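Local coordinates for protein putative 2,5-diketo-D-gluconic acid reductase B (PDB 3UP8) that probably reduces carbonyl compounds such as methylglyoxal or 2,5-diketo-D-gluconate with NADPH, as an enzyme of the aldo/keto reductase family, at residues G46-L57 against N72-S83; L126-V134 against V287-W296. One frame throughout, in Å; residues are numbered along the deposited sequence.

Contact 1 of 2, residues G46-L57 against N72-S83; sequences GAEVLRILPQAL and NEAEVGEAIQKS
Segment 46-57 of helix 46-59 and helix 73-83 run side by side in the same direction, the axes of these segments 8.6 Å apart at closest approach and crossing at only -17°, with Gly46 beside Asn72 at one end and Pro54 beside Ala79 further along. The first helix is kinked at Pro54, whose nitrogen has no hydrogen to give to the turn before. Ala79 sits in the middle of the seam: its CB meets Leu53 CD2 at 3.8 Å and Pro54 CD at 4.0 Å. Val49 lies one turn earlier, and with CG1 anti to its backbone nitrogen (chi1 166°) this methyl rests on the backbone of the second helix, 3.7 Å from Val76 N. On the outer flank Leu50 spans two glutamates, its CG against the bent chain of Glu75 and its CD2 3.6 Å from Glu78 CD; Glu78 OE2 is paired with Lys82 in a salt bridge. Leu57 closes the far end, CD1 lying 3.7 Å from Ser83 CB. The buried amide of Asn72 bonds outside the pair, OD1 with Thr66 OG1 and ND2 with the carbonyls of Thr41 and Met44, and its side chain is near that of Tyr70, the predicted proton donor. Two neighbouring parallel helices, each following one strand of the closed parallel barrel, are characteristic of the outer layer of a TIM barrel, here that of an aldo/keto reductase.

Contact 2 of 2, residues L126-V134 against V287-W296; sequences LLHWPGSDV and VNPQGLAPEW. With ACT (acetate ion), chain C.
A tryptophan laid on a C-terminal loop makes this contact: Trp129, just after barrel strand 122-127, packs on residues 287-296, which follow helix 270-277 and have no regular secondary structure. One face of its indole is covered by two aliphatic groups in CH-pi contact, Pro289 CG 3.9 Å from the centroid of the six-membered ring and Leu292 CD1 4.2 Å from that of the five-membered ring. Val287 CG1 comes in at the edge, in the ring plane, 3.6 Å from Trp129 CH2, while Trp296 CH2 approaches Trp129 CZ3 obliquely. The Trp296 ring is itself held by NE1, which bonds to Asn288 OD1 from above the amide plane, and Arg285 makes a cation-pi contact with it. The loop after strand 122-127 lies at the C-terminal end of the barrel, where TIM barrels carry their active site, and segment 287-296 packs against it as C-terminal loops do in aldo/keto reductases; His128, predicted to bind substrate, precedes the tryptophan. With CG anti to the backbone nitrogen (chi1 -154°), its imidazole reaches an acetate ion, probably from the crystallisation liquor, and NE2 donates to OXT at 2.7 Å. The acetate also bonds to Tyr70 OH. Beyond the indole the backbones meet directly at Gly131, which has no side chain. Gly131 N donates to Leu292 O at 3.0 Å with an N-H...O angle of 146°, and Gly131 CA makes a CA-H...O contact of 3.2 Å with Gly291 O. Pro130 CG packs against Pro294 CD, 3.7 Å away, and Gln164 of helix 162-171 touches both prolines.

Contact 1 is complete in the chain before contact 2 begins, and the two do not touch: their centres are 28 Å apart and their nearest atoms about 9 Å. Both are built around one eight-stranded parallel barrel. Contact 1 joins helices that follow strands 37-40 and 63-65, early in the barrel, whereas contact 2 ties the end of the fourth strand, 122-127, to a loop that comes after all eight strands. The Asn72 end of contact 1 and His128 of contact 2 both lie near Tyr70, consistent with both contacts bordering the predicted active site, while the rest of the helix pair packs further along the outside of the barrel.

Contact 1 of 2, residues G46-L57 against N72-S83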
# COMPACT_ATOMS: atom_id res chain seq x y z
N GLY A 46 -16.42 2.36 -7.79
CA GLY A 46 -17.05 3.21 -6.78
C GLY A 46 -18.14 2.48 -6.00
O GLY A 46 -18.23 2.61 -4.77
N ALA A 47 -18.97 1.72 -6.71
CA ALA A 47 -20.08 1.00 -6.09
C ALA A 47 -19.59 -0.10 -5.15
O ALA A 47 -20.16 -0.28 -4.07
CB ALA A 47 -21.03 0.43 -7.15
N GLU A 48 -18.55 -0.84 -5.55
CA GLU A 48 -17.93 -1.85 -4.69
C GLU A 48 -17.40 -1.24 -3.39
O GLU A 48 -17.60 -1.80 -2.30
CB GLU A 48 -16.81 -2.58 -5.42
CG GLU A 48 -17.26 -3.60 -6.45
CD GLU A 48 -16.09 -4.27 -7.17
OE1 GLU A 48 -15.21 -3.55 -7.71
OE2 GLU A 48 -16.05 -5.52 -7.21
N VAL A 49 -16.74 -0.08 -3.49
CA VAL A 49 -16.25 0.66 -2.32
C VAL A 49 -17.39 1.07 -1.37
O VAL A 49 -17.28 0.87 -0.15
CB VAL A 49 -15.40 1.91 -2.74
CG1 VAL A 49 -15.17 2.86 -1.56
CG2 VAL A 49 -14.07 1.46 -3.34
N LEU A 50 -18.48 1.61 -1.92
CA LEU A 50 -19.61 2.06 -1.09
C LEU A 50 -20.30 0.90 -0.36
O LEU A 50 -20.84 1.09 0.73
CB LEU A 50 -20.65 2.79 -1.93
CG LEU A 50 -20.42 4.21 -2.42
CD1 LEU A 50 -21.62 4.62 -3.27
CD2 LEU A 50 -20.22 5.17 -1.27
N ARG A 51 -20.28 -0.28 -0.97
CA ARG A 51 -20.85 -1.47 -0.37
C ARG A 51 -19.93 -2.08 0.69
O ARG A 51 -20.36 -2.35 1.81
CB ARG A 51 -21.15 -2.51 -1.46
CG ARG A 51 -22.10 -3.64 -1.03
CD ARG A 51 -21.91 -4.87 -1.91
NE ARG A 51 -21.78 -4.51 -3.32
CZ ARG A 51 -20.95 -5.09 -4.19
NH1 ARG A 51 -20.15 -6.08 -3.79
NH2 ARG A 51 -20.91 -4.68 -5.45
N ILE A 52 -18.66 -2.27 0.34
CA ILE A 52 -17.77 -3.10 1.16
C ILE A 52 -16.95 -2.33 2.20
O ILE A 52 -16.78 -2.82 3.32
CB ILE A 52 -16.85 -3.97 0.26
CG1 ILE A 52 -17.70 -4.91 -0.59
CG2 ILE A 52 -15.87 -4.79 1.09
CD1 ILE A 52 -17.40 -4.81 -2.06
N LEU A 53 -16.47 -1.14 1.85
CA LEU A 53 -15.68 -0.35 2.81
C LEU A 53 -16.36 -0.11 4.17
O LEU A 53 -15.70 -0.24 5.20
CB LEU A 53 -15.15 0.95 2.19
CG LEU A 53 -14.18 1.82 3.01
CD1 LEU A 53 -13.05 0.98 3.62
CD2 LEU A 53 -13.61 2.94 2.15
N PRO A 54 -17.67 0.22 4.19
CA PRO A 54 -18.34 0.36 5.51
C PRO A 54 -18.21 -0.90 6.37
O PRO A 54 -17.95 -0.81 7.57
CB PRO A 54 -19.81 0.60 5.13
CG PRO A 54 -19.72 1.29 3.81
CD PRO A 54 -18.58 0.60 3.09
N GLN A 55 -18.36 -2.06 5.76
CA GLN A 55 -18.20 -3.33 6.45
C GLN A 55 -16.76 -3.53 6.91
O GLN A 55 -16.52 -3.94 8.05
CB GLN A 55 -18.62 -4.48 5.56
CG GLN A 55 -20.04 -4.37 5.03
CD GLN A 55 -20.42 -5.59 4.23
OE1 GLN A 55 -20.72 -5.51 3.04
NE2 GLN A 55 -20.36 -6.76 4.88
N ALA A 56 -15.80 -3.25 6.03
CA ALA A 56 -14.39 -3.32 6.39
C ALA A 56 -14.07 -2.49 7.63
O ALA A 56 -13.34 -2.93 8.51
CB ALA A 56 -13.53 -2.88 5.22
N LEU A 57 -14.64 -1.29 7.69
CA LEU A 57 -14.41 -0.38 8.80
C LEU A 57 -15.06 -0.89 10.09
O LEU A 57 -14.47 -0.77 11.17
CB LEU A 57 -14.92 1.02 8.44
CG LEU A 57 -14.09 1.82 7.42
CD1 LEU A 57 -14.91 2.98 6.88
CD2 LEU A 57 -12.78 2.32 8.02
N ASN A 72 -12.21 6.52 -7.49
CA ASN A 72 -13.15 6.17 -6.42
C ASN A 72 -12.94 6.93 -5.11
O ASN A 72 -13.47 6.53 -4.06
CB ASN A 72 -13.14 4.65 -6.18
CG ASN A 72 -11.73 4.12 -5.88
OD1 ASN A 72 -10.87 4.86 -5.41
ND2 ASN A 72 -11.51 2.84 -6.16
N GLU A 73 -12.17 8.02 -5.15
CA GLU A 73 -11.92 8.82 -3.94
C GLU A 73 -13.22 9.34 -3.30
O GLU A 73 -13.36 9.33 -2.07
CB GLU A 73 -11.01 10.01 -4.23
CG GLU A 73 -9.52 9.68 -4.33
CD GLU A 73 -8.71 10.88 -4.84
OE1 GLU A 73 -9.17 11.56 -5.80
OE2 GLU A 73 -7.63 11.15 -4.28
N ALA A 74 -14.15 9.80 -4.14
CA ALA A 74 -15.45 10.28 -3.66
C ALA A 74 -16.16 9.25 -2.77
O ALA A 74 -16.68 9.58 -1.70
CB ALA A 74 -16.35 10.70 -4.85
N GLU A 75 -16.16 8.00 -3.21
CA GLU A 75 -16.86 6.94 -2.50
C GLU A 75 -16.10 6.53 -1.24
O GLU A 75 -16.71 6.21 -0.22
CB GLU A 75 -17.11 5.75 -3.44
CG GLU A 75 -18.12 6.07 -4.56
CD GLU A 75 -17.51 6.69 -5.82
OE1 GLU A 75 -16.32 7.08 -5.82
OE2 GLU A 75 -18.24 6.78 -6.84
N VAL A 76 -14.76 6.56 -1.30
CA VAL A 76 -13.95 6.36 -0.10
C VAL A 76 -14.33 7.40 0.95
O VAL A 76 -14.56 7.04 2.11
CB VAL A 76 -12.41 6.41 -0.39
CG1 VAL A 76 -11.61 6.49 0.92
CG2 VAL A 76 -11.96 5.19 -1.20
N GLY A 77 -14.38 8.67 0.55
CA GLY A 77 -14.76 9.78 1.44
C GLY A 77 -16.13 9.59 2.06
O GLY A 77 -16.30 9.75 3.27
N GLU A 78 -17.11 9.20 1.24
CA GLU A 78 -18.48 8.96 1.72
C GLU A 78 -18.53 7.80 2.72
O GLU A 78 -19.11 7.93 3.80
CB GLU A 78 -19.41 8.66 0.54
CG GLU A 78 -20.89 8.56 0.94
CD GLU A 78 -21.81 8.26 -0.24
OE1 GLU A 78 -21.56 8.79 -1.34
OE2 GLU A 78 -22.78 7.48 -0.06
N ALA A 79 -17.91 6.68 2.36
CA ALA A 79 -17.88 5.49 3.22
C ALA A 79 -17.26 5.77 4.58
O ALA A 79 -17.81 5.38 5.61
CB ALA A 79 -17.16 4.34 2.52
N ILE A 80 -16.12 6.46 4.61
CA ILE A 80 -15.47 6.79 5.88
C ILE A 80 -16.34 7.69 6.73
O ILE A 80 -16.53 7.44 7.92
CB ILE A 80 -14.07 7.42 5.67
CG1 ILE A 80 -13.14 6.41 4.99
CG2 ILE A 80 -13.51 7.95 7.02
CD1 ILE A 80 -11.75 6.94 4.67
N GLN A 81 -16.88 8.74 6.11
CA GLN A 81 -17.73 9.70 6.81
C GLN A 81 -18.98 9.05 7.43
O GLN A 81 -19.37 9.39 8.54
CB GLN A 81 -18.11 10.81 5.84
CG GLN A 81 -19.28 11.67 6.23
CD GLN A 81 -19.70 12.58 5.09
OE1 GLN A 81 -19.99 12.14 3.97
NE2 GLN A 81 -19.74 13.87 5.37
N LYS A 82 -19.58 8.11 6.71
CA LYS A 82 -20.81 7.44 7.17
C LYS A 82 -20.58 6.35 8.23
O LYS A 82 -21.54 5.84 8.82
CB LYS A 82 -21.60 6.87 5.99
CG LYS A 82 -22.25 7.93 5.10
CD LYS A 82 -23.33 7.33 4.21
CE LYS A 82 -23.87 8.35 3.21
NZ LYS A 82 -24.89 7.74 2.30
N SER A 83 -19.31 6.02 8.47
CA SER A 83 -18.95 4.91 9.33
C SER A 83 -19.04 5.24 10.82
O SER A 83 -19.21 4.35 11.64
CB SER A 83 -17.54 4.41 9.00
OG SER A 83 -16.57 5.34 9.46

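Contact 2 of 2, residues L126-V134 against V287-W296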
# COMPACT_ATOMS: atom_id res chain seq x y z
N LEU A 126 1.28 9.86 -1.89
CA LEU A 126 2.36 9.25 -2.68
C LEU A 126 2.40 9.82 -4.08
O LEU A 126 1.39 10.22 -4.65
CB LEU A 126 2.17 7.73 -2.76
CG LEU A 126 1.84 6.93 -1.49
CD1 LEU A 126 1.70 5.45 -1.84
CD2 LEU A 126 2.90 7.11 -0.41
N LEU A 127 3.60 9.84 -4.63
CA LEU A 127 3.78 9.95 -6.06
C LEU A 127 3.50 8.56 -6.61
O LEU A 127 4.15 7.57 -6.21
CB LEU A 127 5.22 10.40 -6.40
CG LEU A 127 5.69 11.68 -5.70
CD1 LEU A 127 7.19 11.94 -5.92
CD2 LEU A 127 4.85 12.91 -6.13
N HIS A 128 2.53 8.48 -7.52
CA HIS A 128 2.01 7.18 -7.96
C HIS A 128 3.01 6.37 -8.80
O HIS A 128 3.13 5.16 -8.61
CB HIS A 128 0.69 7.37 -8.73
CG HIS A 128 -0.22 6.18 -8.68
ND1 HIS A 128 -1.59 6.29 -8.79
CD2 HIS A 128 0.05 4.86 -8.53
CE1 HIS A 128 -2.13 5.08 -8.72
NE2 HIS A 128 -1.16 4.20 -8.55
N TRP A 129 3.73 7.04 -9.69
CA TRP A 129 4.70 6.41 -10.57
C TRP A 129 5.89 7.35 -10.74
O TRP A 129 5.70 8.56 -10.69
CB TRP A 129 4.08 6.10 -11.94
CG TRP A 129 3.12 4.95 -11.89
CD1 TRP A 129 1.78 5.02 -11.67
CD2 TRP A 129 3.44 3.56 -12.04
NE1 TRP A 129 1.24 3.75 -11.67
CE2 TRP A 129 2.24 2.84 -11.88
CE3 TRP A 129 4.63 2.85 -12.28
CZ2 TRP A 129 2.18 1.45 -11.97
CZ3 TRP A 129 4.57 1.46 -12.36
CH2 TRP A 129 3.36 0.78 -12.19
N PRO A 130 7.10 6.79 -10.94
CA PRO A 130 8.32 7.62 -11.13
C PRO A 130 8.47 8.25 -12.52
O PRO A 130 9.07 9.33 -12.63
CB PRO A 130 9.45 6.62 -10.90
CG PRO A 130 8.88 5.31 -11.33
CD PRO A 130 7.43 5.35 -10.88
N GLY A 131 7.94 7.59 -13.55
CA GLY A 131 8.05 8.04 -14.94
C GLY A 131 7.28 9.31 -15.26
O GLY A 131 6.05 9.34 -15.17
N SER A 132 8.03 10.35 -15.62
CA SER A 132 7.48 11.69 -15.85
C SER A 132 8.58 12.58 -16.43
O SER A 132 9.76 12.40 -16.11
CB SER A 132 7.01 12.30 -14.52
OG SER A 132 6.54 13.63 -14.71
N ASP A 133 8.18 13.53 -17.28
CA ASP A 133 9.06 14.61 -17.74
C ASP A 133 9.30 15.67 -16.66
O ASP A 133 10.22 16.47 -16.77
CB ASP A 133 8.45 15.32 -18.97
CG ASP A 133 8.53 14.48 -20.24
OD1 ASP A 133 9.23 13.44 -20.25
OD2 ASP A 133 7.91 14.89 -21.24
N VAL A 134 8.46 15.70 -15.63
CA VAL A 134 8.62 16.69 -14.55
C VAL A 134 9.80 16.28 -13.65
O VAL A 134 9.87 15.13 -13.21
CB VAL A 134 7.33 16.83 -13.69
CG1 VAL A 134 7.53 17.87 -12.58
CG2 VAL A 134 6.13 17.18 -14.58
N VAL A 287 2.39 -5.59 -13.13
CA VAL A 287 2.12 -4.20 -13.51
C VAL A 287 3.39 -3.52 -14.04
O VAL A 287 4.36 -3.34 -13.30
CB VAL A 287 1.53 -3.39 -12.30
CG1 VAL A 287 1.15 -1.97 -12.72
CG2 VAL A 287 0.31 -4.11 -11.71
N ASN A 288 3.39 -3.14 -15.32
CA ASN A 288 4.59 -2.60 -15.96
C ASN A 288 4.23 -1.60 -17.09
O ASN A 288 4.54 -1.85 -18.26
CB ASN A 288 5.41 -3.77 -16.53
CG ASN A 288 6.90 -3.45 -16.64
OD1 ASN A 288 7.34 -2.31 -16.49
ND2 ASN A 288 7.69 -4.49 -16.92
N PRO A 289 3.55 -0.49 -16.75
CA PRO A 289 3.13 0.42 -17.83
C PRO A 289 4.29 1.22 -18.42
O PRO A 289 5.08 1.84 -17.70
CB PRO A 289 2.08 1.33 -17.17
CG PRO A 289 2.39 1.26 -15.72
CD PRO A 289 3.01 -0.08 -15.44
N GLN A 290 4.41 1.16 -19.74
CA GLN A 290 5.48 1.85 -20.46
C GLN A 290 5.40 3.36 -20.22
O GLN A 290 4.32 3.95 -20.28
CB GLN A 290 5.39 1.52 -21.97
CG GLN A 290 6.35 2.30 -22.87
CD GLN A 290 7.81 2.09 -22.49
OE1 GLN A 290 8.62 3.02 -22.60
NE2 GLN A 290 8.14 0.88 -22.02
N GLY A 291 6.54 3.97 -19.91
CA GLY A 291 6.58 5.41 -19.64
C GLY A 291 6.47 5.76 -18.16
O GLY A 291 7.13 6.68 -17.68
N LEU A 292 5.63 5.02 -17.43
CA LEU A 292 5.39 5.28 -16.01
C LEU A 292 6.32 4.44 -15.15
O LEU A 292 6.82 4.89 -14.12
CB LEU A 292 3.94 4.93 -15.64
CG LEU A 292 2.78 5.59 -16.37
CD1 LEU A 292 1.47 5.27 -15.69
CD2 LEU A 292 2.96 7.09 -16.45
N ALA A 293 6.50 3.18 -15.56
CA ALA A 293 7.36 2.25 -14.84
C ALA A 293 8.82 2.67 -14.99
O ALA A 293 9.20 3.20 -16.04
CB ALA A 293 7.16 0.84 -15.38
N PRO A 294 9.63 2.46 -13.96
CA PRO A 294 11.06 2.74 -14.10
C PRO A 294 11.77 1.51 -14.66
O PRO A 294 11.14 0.45 -14.85
CB PRO A 294 11.50 2.93 -12.67
CG PRO A 294 10.65 1.94 -11.90
CD PRO A 294 9.33 1.86 -12.64
N GLU A 295 13.07 1.65 -14.91
CA GLU A 295 13.94 0.51 -15.16
C GLU A 295 14.06 -0.21 -13.82
O GLU A 295 14.82 0.21 -12.95
CB GLU A 295 15.31 0.99 -15.69
CG GLU A 295 16.27 -0.12 -16.10
CD GLU A 295 15.79 -0.93 -17.31
OE1 GLU A 295 14.76 -0.57 -17.92
OE2 GLU A 295 16.45 -1.95 -17.65
N TRP A 296 13.25 -1.25 -13.64
CA TRP A 296 13.20 -1.99 -12.37
C TRP A 296 14.58 -2.56 -12.00
O TRP A 296 15.40 -2.83 -12.89
CB TRP A 296 12.21 -3.14 -12.47
CG TRP A 296 10.80 -2.76 -12.90
CD1 TRP A 296 10.21 -3.05 -14.09
CD2 TRP A 296 9.81 -2.05 -12.12
NE1 TRP A 296 8.92 -2.56 -14.11
CE2 TRP A 296 8.65 -1.96 -12.91
CE3 TRP A 296 9.79 -1.52 -10.82
CZ2 TRP A 296 7.48 -1.33 -12.46
CZ3 TRP A 296 8.63 -0.89 -10.37
CH2 TRP A 296 7.49 -0.81 -11.19
C ACT C . -1.74 0.68 -8.49
O ACT C . -2.05 0.58 -7.29
OXT ACT C . -2.15 1.70 -9.06
CH3 ACT C . -0.93 -0.34 -9.23